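PDB 5Y5A: KLLA0F20702p from Kluyveromyces lactis, which probably acts as the Est1 subunit of yeast telomerase, bringing the enzyme to telomeres through its complex with Cdc13. Local coordinates for residues A187-L192 against D225-I230; K219-L224 against G242-H247; S323-Q328 against M377-S382; Q257-S262 against I369-M374; A443-S448 against K547-F552. One frame throughout, in Å; residues are numbered along the deposited sequence.

Contact 1. Residues A187-L192 against D225-I230; sequences ASQRCL and DIASTI
Gln189 and Ala227 sit CA to CA at 5.0 Å where helix 179-206 and helix 218-230 run nearly antiparallel, their local axes 8.6 Å apart at 159°. This is close antiparallel helix packing in an all-helical, probably TPR-like, part of the chain, joining the region related to the Est1 family to that related to its DNA/RNA-binding family. The apolar centre is built on Leu192. Its CB meets Ala227 CB at 3.7 Å, the small methyl letting the backbones come near, while its CD1 touches Ile226 CG2 at 3.6 Å, the two side chains crossing at about a right angle. Ile230 holds CG1 in the crowded position between its backbone N and carbonyl carbon (chi1 62°), and its CD1 reaches both Leu192 CD1, at 3.8 Å, and the backbone around Gln189. Gln189 lies along the border of this cluster, its CG 3.7 Å from Ala227 O and its CB against Ile230 CD1. Its OE1 accepts from Arg190 NH1, whose guanidinium is also tied by NE to Asp83 in a salt bridge. An alanine at Gln189 would probably leave Arg190 NH1 without this mate and open a gap beside Ala227 O. The Arg190 NH1 to Gln189 OE1 bond is 2.8 Å long, with the oxygen close to the guanidinium plane and an N-H...O angle of 151°.

Contact 2. Residues K219-L224 against G242-H247; sequences KPLRYL and GICYTH
Leu221 and Tyr245, with Pro220, Leu224 and Cys244, make a mainly apolar contact between helix 218-230 and helix 235-247, consecutive helices that form an antiparallel alpha-hairpin, consistent with the TPR-like character of the family. The short segments run at 161° with axes 10.7 Å apart, a wide spacing that side chains rather than backbones bridge. Leu221 and Cys244 are nearest in register, their CA atoms 7.8 Å apart. Leu221 reaches over with both methyls: CD2 approaches Cys244 CB at 4.2 Å, and CD1 turns to the outer end of the Tyr245 ring, meeting CE1 at 4.3 Å. Cys244 SG is approached by Leu224 CD1 at 4.3 Å and, more loosely, by Pro220 CG. The sulfur thus lies among carbons of three residues within about one helical turn. Beyond the hairpin, Pro220 also packs on Ile203 of helix 179-206, and Tyr245 touches Asn253 and Gln257 of helix 251-263, so each helix of the pair leans on a further neighbour. Tyr245 carries its CG anti to the carbonyl carbon (chi1 -70°), and its ring extends to the leucine, where Tyr245 OH stands 4.1 Å from Leu221 CD1.

Contact 3. Residues S323-Q328 against M377-S382; sequences SHIFPQ and MINGVS
Ile325, Phe326 and Ile378 form a small apolar cluster where helix 318-325 and the long helix 339-379 both end. Ile378 supplies two branches. Its CD1 lies 3.6 Å from Phe326 CZ and 3.8 Å from Ile325 CG2, and its CG2 meets Phe326 CE1 at 3.8 Å; its side chain crosses those of both partners at about a right angle. Ile325 CG2 also rests 3.5 Å above the plane of the neighbouring Phe326 ring, offset toward the rim, so ring, methyl and Ile378 all touch one another. Phe275 of helix 271-279 packs on Ile325 and Ile378 alike.

The polar part is a single hydrogen bond from Asn379 ND2 to Ile325 O, 3.2 Å long and fairly straight at 164°. The donor lies in the carbonyl plane on a lone pair, and the acceptor oxygen lies in the amide plane, which would fix the rotation of the carboxamide. Asn379 CG is anti to its carbonyl carbon (chi1 -67°), which sets CG on the side of Ile325, from where ND2 reaches the oxygen. Because Ile325 is the last residue of its helix, the bond serves a carbonyl at a helix C-terminus. After Asn379 the chain leaves the helix through Gly380, with positive phi. Two helix C-termini thus meet, joined by an apolar cluster and a side-chain-to-backbone bond, at the surface of the all-helical region related to the Est1 DNA/RNA-binding family.

Contact 4. Residues Q257-S262 against I369-M374; sequences QFVRSS and IGSFHM
Val259 and Met374 hold together the crossing of helix 251-263 and helix 339-379, whose local axes pass 9.7 Å apart at 58°. Val259 has CG1 anti to its backbone N (chi1 166°), and this branch sits on the backbone of Gly370, 3.8 Å from its CA. Any beta carbon on Gly370 would clash with that methyl, so the glycine is what allows the approach. The other branch, CG2, meets Met374 CG at 3.9 Å. Beyond CG the methionine chain is bent at both chi2 and chi3, and the folded end comes round to Ser262: SD lies 3.7 Å from Ser262 CB, and CE 3.6 Å from Ser262 OG. That hydroxyl is already engaged, donating to Phe258 O at 2.9 Å. Ser261 OG donates to the same oxygen at 2.8 Å from the opposite face of its plane, so two hydroxyls of the helix grip one carbonyl. Phe275 of helix 271-279 packs on both Val259 and Met374. With valine set on glycine and a folded methionine reaching past the valine to Ser262, this is a buried, glycine-mediated helix crossing within the all-helical core of the family's DNA/RNA-binding region.

Contact 5. Residues A443-S448 against K547-F552; sequences AHRSTS and KNCCGF
His444 and Lys547 belong to the surface that holds the bound peptide, presumably of Cdc13: both pack on the peptide backbone, and Lys547 NZ makes a salt bridge to an acidic peptide side chain. The His444 ring receives Lys547 O over the centre of one face, 3.4 Å above the plane. The ring also stacks with Phe544, and its NE2 is hydrogen-bonded to Phe544 O. An alanine at His444 would probably open a gap beneath Lys547 O and leave Phe544 without its stacking partner. Cys549 N donates to His444 O at 2.8 Å and 165°. Arg445 lays its guanidinium flat against Cys549 SG, which stands 3.6 Å above its centre, while NH1 is bonded to Lys441 O. Cys550 SG packs against Thr447 CG2 at 3.7 Å. Asn548 braces the loop from within: with CG between the backbone N and the carbonyl carbon (chi1 78°), its OD1 accepts from Cys550 N at 3.0 Å, an Asx turn, and from Phe552 N at 3.2 Å; ND2 returns a bond to Phe552 O. A loop closed by an Asx turn, leading from helix 526-546 into the small antiparallel sheet, docks between helix 437-444 and helix 447-462 beside a peptide-binding site.

How the contacts relate
The first four contacts form a chain of neighbours through the helical body. Contacts 1 and 2 share helix 218-230 and meet where Leu192 O touches Tyr223 CB at 3.8 Å. Contact 2 passes to contact 4 through consecutive helices, with Gly242 CA 3.6 Å from Gln257 CB. Contacts 3 and 4 share helix 339-379, and Ile325 CD1 lies 3.5 Å from Ser371 O. Contact 5, at the bound peptide, stands apart: its nearest atoms are about 10 Å from those of contact 4, and its centre is about 27 Å from the centres of contacts 3 and 4 and about 43 Å from that of contact 1, which lies on the opposite side of the chain's centre.

Contact 1. Residues A187-L192 against D225-I230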
# COMPACT_ATOMS: atom_id res chain seq x y z
N ALA A 187 0.29 -15.74 12.55
CA ALA A 187 -0.98 -16.45 12.64
C ALA A 187 -2.12 -15.44 12.76
O ALA A 187 -3.15 -15.58 12.11
CB ALA A 187 -0.99 -17.40 13.82
N SER A 188 -1.90 -14.41 13.58
CA SER A 188 -2.88 -13.36 13.77
C SER A 188 -3.13 -12.62 12.47
O SER A 188 -4.28 -12.37 12.10
CB SER A 188 -2.41 -12.39 14.85
OG SER A 188 -2.32 -13.06 16.10
N GLN A 189 -2.05 -12.28 11.78
CA GLN A 189 -2.14 -11.58 10.51
C GLN A 189 -2.94 -12.40 9.49
O GLN A 189 -3.74 -11.86 8.73
CB GLN A 189 -0.74 -11.28 9.97
CG GLN A 189 -0.72 -10.35 8.76
CD GLN A 189 -0.90 -11.08 7.45
OE1 GLN A 189 -0.56 -12.25 7.32
NE2 GLN A 189 -1.44 -10.38 6.46
N ARG A 190 -2.73 -13.71 9.49
CA ARG A 190 -3.49 -14.57 8.58
C ARG A 190 -4.97 -14.58 8.94
O ARG A 190 -5.82 -14.53 8.06
CB ARG A 190 -2.93 -15.98 8.59
CG ARG A 190 -1.55 -16.08 7.96
CD ARG A 190 -1.53 -15.48 6.56
NE ARG A 190 -0.43 -16.03 5.78
CZ ARG A 190 0.75 -15.44 5.62
NH1 ARG A 190 0.97 -14.24 6.15
NH2 ARG A 190 1.69 -16.03 4.91
N CYS A 191 -5.26 -14.63 10.24
CA CYS A 191 -6.65 -14.61 10.69
C CYS A 191 -7.34 -13.33 10.24
O CYS A 191 -8.45 -13.37 9.72
CB CYS A 191 -6.73 -14.73 12.21
SG CYS A 191 -6.28 -16.34 12.86
N LEU A 192 -6.67 -12.21 10.43
CA LEU A 192 -7.21 -10.93 10.00
C LEU A 192 -7.32 -10.86 8.48
O LEU A 192 -8.28 -10.29 7.96
CB LEU A 192 -6.35 -9.79 10.54
CG LEU A 192 -6.31 -9.68 12.07
CD1 LEU A 192 -5.17 -8.78 12.50
CD2 LEU A 192 -7.63 -9.17 12.62
N ASP A 225 -6.96 -3.48 7.29
CA ASP A 225 -6.16 -2.39 7.83
C ASP A 225 -5.38 -2.86 9.05
O ASP A 225 -4.19 -2.56 9.20
CB ASP A 225 -7.04 -1.20 8.20
CG ASP A 225 -7.40 -0.35 7.00
OD1 ASP A 225 -7.29 -0.85 5.86
OD2 ASP A 225 -7.80 0.82 7.20
N ILE A 226 -6.05 -3.61 9.92
CA ILE A 226 -5.39 -4.12 11.11
C ILE A 226 -4.31 -5.12 10.72
O ILE A 226 -3.20 -5.09 11.26
CB ILE A 226 -6.39 -4.75 12.07
CG1 ILE A 226 -7.44 -3.71 12.47
CG2 ILE A 226 -5.67 -5.26 13.31
CD1 ILE A 226 -8.58 -4.28 13.31
N ALA A 227 -4.62 -6.00 9.76
CA ALA A 227 -3.63 -6.96 9.26
C ALA A 227 -2.38 -6.26 8.71
O ALA A 227 -1.26 -6.68 9.00
CB ALA A 227 -4.26 -7.84 8.20
N SER A 228 -2.57 -5.21 7.92
CA SER A 228 -1.47 -4.41 7.38
C SER A 228 -0.68 -3.73 8.48
O SER A 228 0.53 -3.52 8.37
CB SER A 228 -1.99 -3.34 6.42
OG SER A 228 -2.57 -3.92 5.28
N THR A 229 -1.36 -3.33 9.54
CA THR A 229 -0.69 -2.60 10.59
C THR A 229 0.31 -3.52 11.31
O THR A 229 1.47 -3.15 11.47
CB THR A 229 -1.72 -1.99 11.57
OG1 THR A 229 -2.49 -1.01 10.87
CG2 THR A 229 -1.03 -1.32 12.74
N ILE A 230 -0.12 -4.71 11.71
CA ILE A 230 0.75 -5.56 12.53
C ILE A 230 1.89 -6.24 11.75
O ILE A 230 2.93 -6.56 12.33
CB ILE A 230 -0.07 -6.65 13.26
CG1 ILE A 230 -0.76 -7.60 12.28
CG2 ILE A 230 -1.08 -6.01 14.20
CD1 ILE A 230 -1.44 -8.79 12.96

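Contact 2. Residues K219-L224 against G242-H247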
# COMPACT_ATOMS: atom_id res chain seq x y z
N LYS A 219 -16.23 -2.95 6.39
CA LYS A 219 -15.93 -3.97 7.38
C LYS A 219 -14.72 -4.84 6.99
O LYS A 219 -13.83 -5.05 7.82
CB LYS A 219 -17.16 -4.85 7.64
CG LYS A 219 -17.03 -5.75 8.86
CD LYS A 219 -18.34 -6.44 9.18
CE LYS A 219 -18.26 -7.23 10.47
NZ LYS A 219 -19.56 -7.90 10.78
N PRO A 220 -14.67 -5.34 5.75
CA PRO A 220 -13.44 -6.07 5.44
C PRO A 220 -12.21 -5.17 5.41
O PRO A 220 -11.12 -5.62 5.77
CB PRO A 220 -13.71 -6.67 4.05
CG PRO A 220 -14.86 -5.88 3.50
CD PRO A 220 -15.67 -5.48 4.68
N LEU A 221 -12.38 -3.91 5.02
CA LEU A 221 -11.27 -2.97 4.98
C LEU A 221 -10.71 -2.72 6.38
O LEU A 221 -9.51 -2.52 6.52
CB LEU A 221 -11.69 -1.65 4.35
CG LEU A 221 -11.82 -1.68 2.82
CD1 LEU A 221 -12.40 -0.38 2.30
CD2 LEU A 221 -10.47 -1.94 2.20
N ARG A 222 -11.55 -2.75 7.40
CA ARG A 222 -11.06 -2.55 8.76
C ARG A 222 -10.16 -3.71 9.20
O ARG A 222 -9.10 -3.49 9.79
CB ARG A 222 -12.21 -2.39 9.76
CG ARG A 222 -11.73 -2.01 11.15
CD ARG A 222 -12.83 -2.11 12.20
NE ARG A 222 -13.10 -3.49 12.60
CZ ARG A 222 -13.44 -3.86 13.83
NH1 ARG A 222 -13.56 -2.95 14.78
NH2 ARG A 222 -13.67 -5.14 14.09
N TYR A 223 -10.59 -4.94 8.91
CA TYR A 223 -9.79 -6.12 9.24
C TYR A 223 -8.46 -6.12 8.48
O TYR A 223 -7.42 -6.42 9.04
CB TYR A 223 -10.56 -7.40 8.95
CG TYR A 223 -11.63 -7.72 9.98
CD1 TYR A 223 -11.29 -8.14 11.26
CD2 TYR A 223 -12.98 -7.59 9.68
CE1 TYR A 223 -12.26 -8.43 12.20
CE2 TYR A 223 -13.95 -7.88 10.61
CZ TYR A 223 -13.59 -8.30 11.88
OH TYR A 223 -14.56 -8.58 12.81
N LEU A 224 -8.53 -5.77 7.20
CA LEU A 224 -7.34 -5.70 6.37
C LEU A 224 -6.39 -4.61 6.87
O LEU A 224 -5.17 -4.78 6.88
CB LEU A 224 -7.73 -5.47 4.91
CG LEU A 224 -8.49 -6.60 4.22
CD1 LEU A 224 -8.88 -6.20 2.80
CD2 LEU A 224 -7.65 -7.86 4.20
N GLY A 242 -7.05 -3.80 -2.55
CA GLY A 242 -7.22 -3.34 -3.91
C GLY A 242 -8.38 -4.02 -4.59
O GLY A 242 -9.07 -3.43 -5.41
N ILE A 243 -8.61 -5.29 -4.24
CA ILE A 243 -9.71 -6.02 -4.83
C ILE A 243 -11.02 -5.40 -4.37
O ILE A 243 -11.94 -5.23 -5.17
CB ILE A 243 -9.66 -7.52 -4.49
CG1 ILE A 243 -8.44 -8.16 -5.17
CG2 ILE A 243 -10.91 -8.23 -4.98
CD1 ILE A 243 -8.23 -9.61 -4.82
N CYS A 244 -11.10 -5.01 -3.10
CA CYS A 244 -12.27 -4.27 -2.63
C CYS A 244 -12.49 -3.01 -3.47
O CYS A 244 -13.60 -2.73 -3.87
CB CYS A 244 -12.14 -3.90 -1.15
SG CYS A 244 -12.08 -5.27 0.02
N TYR A 245 -11.42 -2.27 -3.75
CA TYR A 245 -11.58 -1.00 -4.47
C TYR A 245 -11.99 -1.20 -5.93
O TYR A 245 -12.59 -0.31 -6.53
CB TYR A 245 -10.30 -0.16 -4.39
CG TYR A 245 -10.04 0.38 -2.99
CD1 TYR A 245 -10.98 1.17 -2.34
CD2 TYR A 245 -8.85 0.09 -2.33
CE1 TYR A 245 -10.75 1.65 -1.06
CE2 TYR A 245 -8.61 0.57 -1.05
CZ TYR A 245 -9.55 1.35 -0.42
OH TYR A 245 -9.29 1.82 0.85
N THR A 246 -11.69 -2.36 -6.51
CA THR A 246 -12.17 -2.65 -7.86
C THR A 246 -13.71 -2.72 -7.89
O THR A 246 -14.32 -2.39 -8.90
CB THR A 246 -11.61 -3.97 -8.43
OG1 THR A 246 -11.97 -5.07 -7.59
CG2 THR A 246 -10.10 -3.90 -8.56
N HIS A 247 -14.32 -3.15 -6.79
CA HIS A 247 -15.78 -3.29 -6.76
C HIS A 247 -16.46 -1.93 -6.73
O HIS A 247 -17.52 -1.75 -7.31
CB HIS A 247 -16.24 -4.12 -5.56
CG HIS A 247 -15.69 -5.51 -5.53
ND1 HIS A 247 -15.92 -6.42 -6.54
CD2 HIS A 247 -14.92 -6.15 -4.62
CE1 HIS A 247 -15.31 -7.56 -6.25
NE2 HIS A 247 -14.70 -7.42 -5.09

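Contact 3. Residues S323-Q328 against M377-S382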
# COMPACT_ATOMS: atom_id res chain seq x y z
N SER A 323 0.81 4.10 -20.19
CA SER A 323 1.46 4.29 -21.47
C SER A 323 2.98 4.13 -21.40
O SER A 323 3.62 3.80 -22.40
CB SER A 323 1.11 5.66 -22.04
OG SER A 323 1.76 6.70 -21.33
N HIS A 324 3.57 4.37 -20.23
CA HIS A 324 5.01 4.16 -20.08
C HIS A 324 5.34 2.68 -19.88
O HIS A 324 6.27 2.15 -20.50
CB HIS A 324 5.56 4.99 -18.92
CG HIS A 324 5.84 6.41 -19.29
ND1 HIS A 324 5.01 7.45 -18.95
CD2 HIS A 324 6.86 6.96 -20.00
CE1 HIS A 324 5.50 8.59 -19.41
NE2 HIS A 324 6.62 8.31 -20.06
N ILE A 325 4.58 2.01 -19.02
CA ILE A 325 4.83 0.60 -18.76
C ILE A 325 4.32 -0.29 -19.90
O ILE A 325 5.03 -1.19 -20.34
CB ILE A 325 4.18 0.16 -17.43
CG1 ILE A 325 4.69 1.05 -16.29
CG2 ILE A 325 4.49 -1.31 -17.14
CD1 ILE A 325 4.37 0.51 -14.89
N PHE A 326 3.12 -0.01 -20.38
CA PHE A 326 2.49 -0.81 -21.43
C PHE A 326 2.17 0.02 -22.67
O PHE A 326 1.00 0.23 -22.98
CB PHE A 326 1.20 -1.46 -20.90
CG PHE A 326 1.38 -2.23 -19.62
CD1 PHE A 326 1.90 -3.52 -19.63
CD2 PHE A 326 0.99 -1.68 -18.40
CE1 PHE A 326 2.06 -4.25 -18.46
CE2 PHE A 326 1.14 -2.40 -17.23
CZ PHE A 326 1.68 -3.69 -17.26
N PRO A 327 3.21 0.49 -23.38
CA PRO A 327 3.00 1.45 -24.48
C PRO A 327 2.03 0.96 -25.57
O PRO A 327 1.22 1.75 -26.05
CB PRO A 327 4.41 1.64 -25.06
CG PRO A 327 5.16 0.41 -24.65
CD PRO A 327 4.62 0.09 -23.28
N GLN A 328 2.11 -0.32 -25.92
CA GLN A 328 1.28 -0.85 -27.00
C GLN A 328 -0.19 -0.86 -26.63
O GLN A 328 -1.04 -0.53 -27.44
CB GLN A 328 1.74 -2.26 -27.37
CG GLN A 328 3.11 -2.29 -28.00
CD GLN A 328 3.19 -1.36 -29.19
OE1 GLN A 328 2.40 -1.46 -30.12
NE2 GLN A 328 4.14 -0.43 -29.14
N MET A 377 10.34 -4.31 -13.20
CA MET A 377 10.01 -5.73 -13.05
C MET A 377 9.26 -6.25 -14.27
O MET A 377 9.46 -7.38 -14.68
CB MET A 377 9.18 -5.97 -11.80
CG MET A 377 9.93 -5.76 -10.50
SD MET A 377 8.82 -5.97 -9.11
CE MET A 377 8.71 -7.75 -9.03
N ILE A 378 8.42 -5.40 -14.86
CA ILE A 378 7.57 -5.85 -15.96
C ILE A 378 8.33 -5.87 -17.29
O ILE A 378 8.20 -6.81 -18.07
CB ILE A 378 6.30 -4.95 -16.07
CG1 ILE A 378 5.34 -5.27 -14.92
CG2 ILE A 378 5.62 -5.14 -17.42
CD1 ILE A 378 4.22 -4.26 -14.74
N ASN A 379 9.15 -4.85 -17.53
CA ASN A 379 9.89 -4.75 -18.78
C ASN A 379 11.34 -5.24 -18.73
O ASN A 379 12.01 -5.33 -19.77
CB ASN A 379 9.84 -3.31 -19.27
CG ASN A 379 8.43 -2.89 -19.68
OD1 ASN A 379 7.71 -3.66 -20.31
ND2 ASN A 379 8.03 -1.69 -19.30
N GLY A 380 11.82 -5.59 -17.54
CA GLY A 380 13.13 -6.19 -17.37
C GLY A 380 14.27 -5.18 -17.27
O GLY A 380 14.05 -3.97 -17.32
N VAL A 381 15.48 -5.70 -17.12
CA VAL A 381 16.70 -4.90 -17.10
C VAL A 381 16.96 -4.27 -18.47
O VAL A 381 17.01 -4.97 -19.48
CB VAL A 381 17.90 -5.77 -16.69
CG1 VAL A 381 19.22 -5.02 -16.89
CG2 VAL A 381 17.74 -6.23 -15.24
N SER A 382 17.11 -2.95 -18.51
CA SER A 382 17.33 -2.26 -19.77
C SER A 382 18.65 -2.69 -20.41
O SER A 382 19.65 -2.88 -19.72
CB SER A 382 17.33 -0.75 -19.57
OG SER A 382 18.46 -0.35 -18.83

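Contact 4. Residues Q257-S262 against I369-M374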
# COMPACT_ATOMS: atom_id res chain seq x y z
N GLN A 257 -2.92 0.10 -4.41
CA GLN A 257 -2.85 -1.06 -3.54
C GLN A 257 -2.16 -2.23 -4.23
O GLN A 257 -1.40 -2.98 -3.60
CB GLN A 257 -4.26 -1.46 -3.09
CG GLN A 257 -4.92 -0.43 -2.17
CD GLN A 257 -4.32 -0.42 -0.77
OE1 GLN A 257 -3.90 -1.45 -0.24
NE2 GLN A 257 -4.29 0.75 -0.16
N PHE A 258 -2.41 -2.40 -5.53
CA PHE A 258 -1.72 -3.43 -6.29
C PHE A 258 -0.22 -3.19 -6.33
O PHE A 258 0.58 -4.13 -6.26
CB PHE A 258 -2.28 -3.53 -7.72
CG PHE A 258 -3.71 -4.01 -7.80
CD1 PHE A 258 -4.27 -4.74 -6.76
CD2 PHE A 258 -4.49 -3.72 -8.91
CE1 PHE A 258 -5.59 -5.19 -6.82
CE2 PHE A 258 -5.81 -4.16 -8.98
CZ PHE A 258 -6.36 -4.89 -7.94
N VAL A 259 0.18 -1.92 -6.44
CA VAL A 259 1.60 -1.57 -6.47
C VAL A 259 2.23 -1.84 -5.11
O VAL A 259 3.31 -2.40 -5.03
CB VAL A 259 1.81 -0.10 -6.87
CG1 VAL A 259 3.23 0.33 -6.57
CG2 VAL A 259 1.49 0.09 -8.34
N ARG A 260 1.53 -1.46 -4.04
CA ARG A 260 2.02 -1.73 -2.69
C ARG A 260 2.19 -3.24 -2.45
O ARG A 260 3.05 -3.67 -1.68
CB ARG A 260 1.07 -1.15 -1.63
CG ARG A 260 0.98 0.39 -1.60
CD ARG A 260 2.31 1.04 -1.22
NE ARG A 260 2.88 0.48 0.00
CZ ARG A 260 2.64 0.95 1.23
NH1 ARG A 260 1.83 1.99 1.40
NH2 ARG A 260 3.22 0.37 2.28
N SER A 261 1.36 -4.04 -3.11
CA SER A 261 1.33 -5.48 -2.87
C SER A 261 2.47 -6.16 -3.61
O SER A 261 2.89 -7.25 -3.25
CB SER A 261 -0.01 -6.08 -3.30
OG SER A 261 0.00 -6.36 -4.68
N SER A 262 2.97 -5.49 -4.64
CA SER A 262 4.03 -6.03 -5.48
C SER A 262 5.40 -5.63 -4.96
O SER A 262 6.38 -6.26 -5.32
CB SER A 262 3.89 -5.54 -6.92
OG SER A 262 2.61 -5.80 -7.43
N ILE A 369 6.00 6.66 -7.87
CA ILE A 369 7.33 6.19 -7.46
C ILE A 369 7.39 4.66 -7.56
O ILE A 369 8.31 4.10 -8.16
CB ILE A 369 7.67 6.63 -6.02
CG1 ILE A 369 8.15 8.08 -6.03
CG2 ILE A 369 8.76 5.74 -5.40
CD1 ILE A 369 8.21 8.72 -4.66
N GLY A 370 6.40 4.00 -6.98
CA GLY A 370 6.28 2.56 -7.07
C GLY A 370 6.21 2.07 -8.51
O GLY A 370 6.82 1.07 -8.85
N SER A 371 5.50 2.81 -9.36
CA SER A 371 5.34 2.41 -10.75
C SER A 371 6.63 2.37 -11.56
O SER A 371 6.70 1.68 -12.58
CB SER A 371 4.34 3.33 -11.44
OG SER A 371 3.02 3.00 -11.03
N PHE A 372 7.64 3.12 -11.13
CA PHE A 372 8.93 3.06 -11.82
C PHE A 372 9.55 1.68 -11.61
O PHE A 372 10.22 1.15 -12.50
CB PHE A 372 9.90 4.16 -11.33
CG PHE A 372 11.29 4.07 -11.94
CD1 PHE A 372 11.53 4.51 -13.24
CD2 PHE A 372 12.35 3.55 -11.21
CE1 PHE A 372 12.79 4.42 -13.80
CE2 PHE A 372 13.62 3.45 -11.78
CZ PHE A 372 13.84 3.89 -13.07
N HIS A 373 9.34 1.11 -10.43
CA HIS A 373 9.87 -0.22 -10.14
C HIS A 373 8.95 -1.30 -10.70
O HIS A 373 9.40 -2.38 -11.02
CB HIS A 373 10.08 -0.40 -8.64
CG HIS A 373 10.99 0.63 -8.04
ND1 HIS A 373 12.36 0.46 -7.96
CD2 HIS A 373 10.73 1.85 -7.51
CE1 HIS A 373 12.89 1.53 -7.41
NE2 HIS A 373 11.93 2.39 -7.12
N MET A 374 7.65 -1.01 -10.82
CA MET A 374 6.76 -1.89 -11.58
C MET A 374 7.31 -2.01 -13.01
O MET A 374 7.43 -3.11 -13.55
CB MET A 374 5.32 -1.36 -11.59
CG MET A 374 4.67 -1.26 -10.21
SD MET A 374 4.60 -2.85 -9.34
CE MET A 374 3.26 -3.66 -10.22

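Contact 5. Residues A443-S448 against K547-F552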
# COMPACT_ATOMS: atom_id res chain seq x y z
N ALA A 443 18.53 12.56 -10.79
CA ALA A 443 18.10 13.70 -9.99
C ALA A 443 19.19 14.77 -9.88
O ALA A 443 18.91 15.95 -10.00
CB ALA A 443 17.69 13.22 -8.59
N HIS A 444 20.42 14.32 -9.66
CA HIS A 444 21.60 15.19 -9.59
C HIS A 444 21.85 15.96 -10.89
O HIS A 444 22.46 17.03 -10.88
CB HIS A 444 22.83 14.36 -9.26
CG HIS A 444 23.15 14.29 -7.80
ND1 HIS A 444 24.03 13.37 -7.28
CD2 HIS A 444 22.74 15.06 -6.76
CE1 HIS A 444 24.14 13.56 -5.97
NE2 HIS A 444 23.36 14.58 -5.64
N ARG A 445 21.39 15.39 -11.99
CA ARG A 445 21.60 16.00 -13.30
C ARG A 445 20.34 16.66 -13.87
O ARG A 445 20.36 17.19 -14.98
CB ARG A 445 22.14 14.94 -14.26
CG ARG A 445 23.61 14.60 -13.99
CD ARG A 445 24.01 13.21 -14.48
NE ARG A 445 25.36 12.90 -14.04
CZ ARG A 445 25.67 12.51 -12.80
NH1 ARG A 445 24.72 12.36 -11.89
NH2 ARG A 445 26.94 12.25 -12.48
N SER A 446 19.26 16.65 -13.09
CA SER A 446 18.00 17.28 -13.50
C SER A 446 17.96 18.76 -13.09
O SER A 446 17.88 19.07 -11.90
CB SER A 446 16.81 16.54 -12.88
OG SER A 446 15.58 17.13 -13.25
N THR A 447 18.03 19.66 -14.06
CA THR A 447 18.09 21.09 -13.75
C THR A 447 16.78 21.57 -13.13
O THR A 447 16.81 22.33 -12.15
CB THR A 447 18.41 21.96 -15.01
OG1 THR A 447 17.48 21.65 -16.06
CG2 THR A 447 19.83 21.71 -15.49
N SER A 448 15.65 21.13 -13.67
CA SER A 448 14.36 21.53 -13.13
C SER A 448 14.20 21.04 -11.69
O SER A 448 13.77 21.80 -10.83
CB SER A 448 13.22 21.00 -13.99
OG SER A 448 13.21 19.59 -14.00
N LYS A 547 26.40 17.23 -4.14
CA LYS A 547 27.03 16.76 -5.37
C LYS A 547 26.13 16.87 -6.60
O LYS A 547 26.22 16.04 -7.51
CB LYS A 547 27.48 15.30 -5.18
CG LYS A 547 28.57 15.15 -4.13
CD LYS A 547 28.90 13.69 -3.84
CE LYS A 547 30.13 13.58 -2.94
NZ LYS A 547 30.52 12.17 -2.67
N ASN A 548 25.27 17.89 -6.63
CA ASN A 548 24.43 18.11 -7.81
C ASN A 548 25.32 18.53 -8.97
O ASN A 548 26.41 19.05 -8.76
CB ASN A 548 23.34 19.16 -7.54
CG ASN A 548 23.86 20.60 -7.57
OD1 ASN A 548 23.90 21.23 -8.63
ND2 ASN A 548 24.27 21.11 -6.41
N CYS A 549 24.87 18.30 -10.20
CA CYS A 549 25.67 18.57 -11.38
C CYS A 549 25.11 19.73 -12.18
O CYS A 549 25.40 19.88 -13.36
CB CYS A 549 25.75 17.32 -12.28
SG CYS A 549 26.25 15.78 -11.43
N CYS A 550 24.30 20.55 -11.52
CA CYS A 550 23.61 21.64 -12.22
C CYS A 550 24.05 23.01 -11.73
O CYS A 550 23.35 24.00 -11.94
CB CYS A 550 22.10 21.49 -12.05
SG CYS A 550 21.43 19.93 -12.68
N GLY A 551 25.20 23.06 -11.07
CA GLY A 551 25.83 24.32 -10.72
C GLY A 551 25.33 25.04 -9.48
O GLY A 551 25.71 26.19 -9.23
N PHE A 552 24.47 24.39 -8.70
CA PHE A 552 23.95 25.03 -7.49
C PHE A 552 24.90 24.85 -6.31
O PHE A 552 25.45 23.77 -6.09
CB PHE A 552 22.55 24.49 -7.16
CG PHE A 552 21.51 24.84 -8.19
CD1 PHE A 552 20.91 26.09 -8.20
CD2 PHE A 552 21.14 23.92 -9.17
CE1 PHE A 552 19.96 26.42 -9.14
CE2 PHE A 552 20.19 24.24 -10.12
CZ PHE A 552 19.60 25.49 -10.11
O HOH W 1 24.96 14.75 -3.03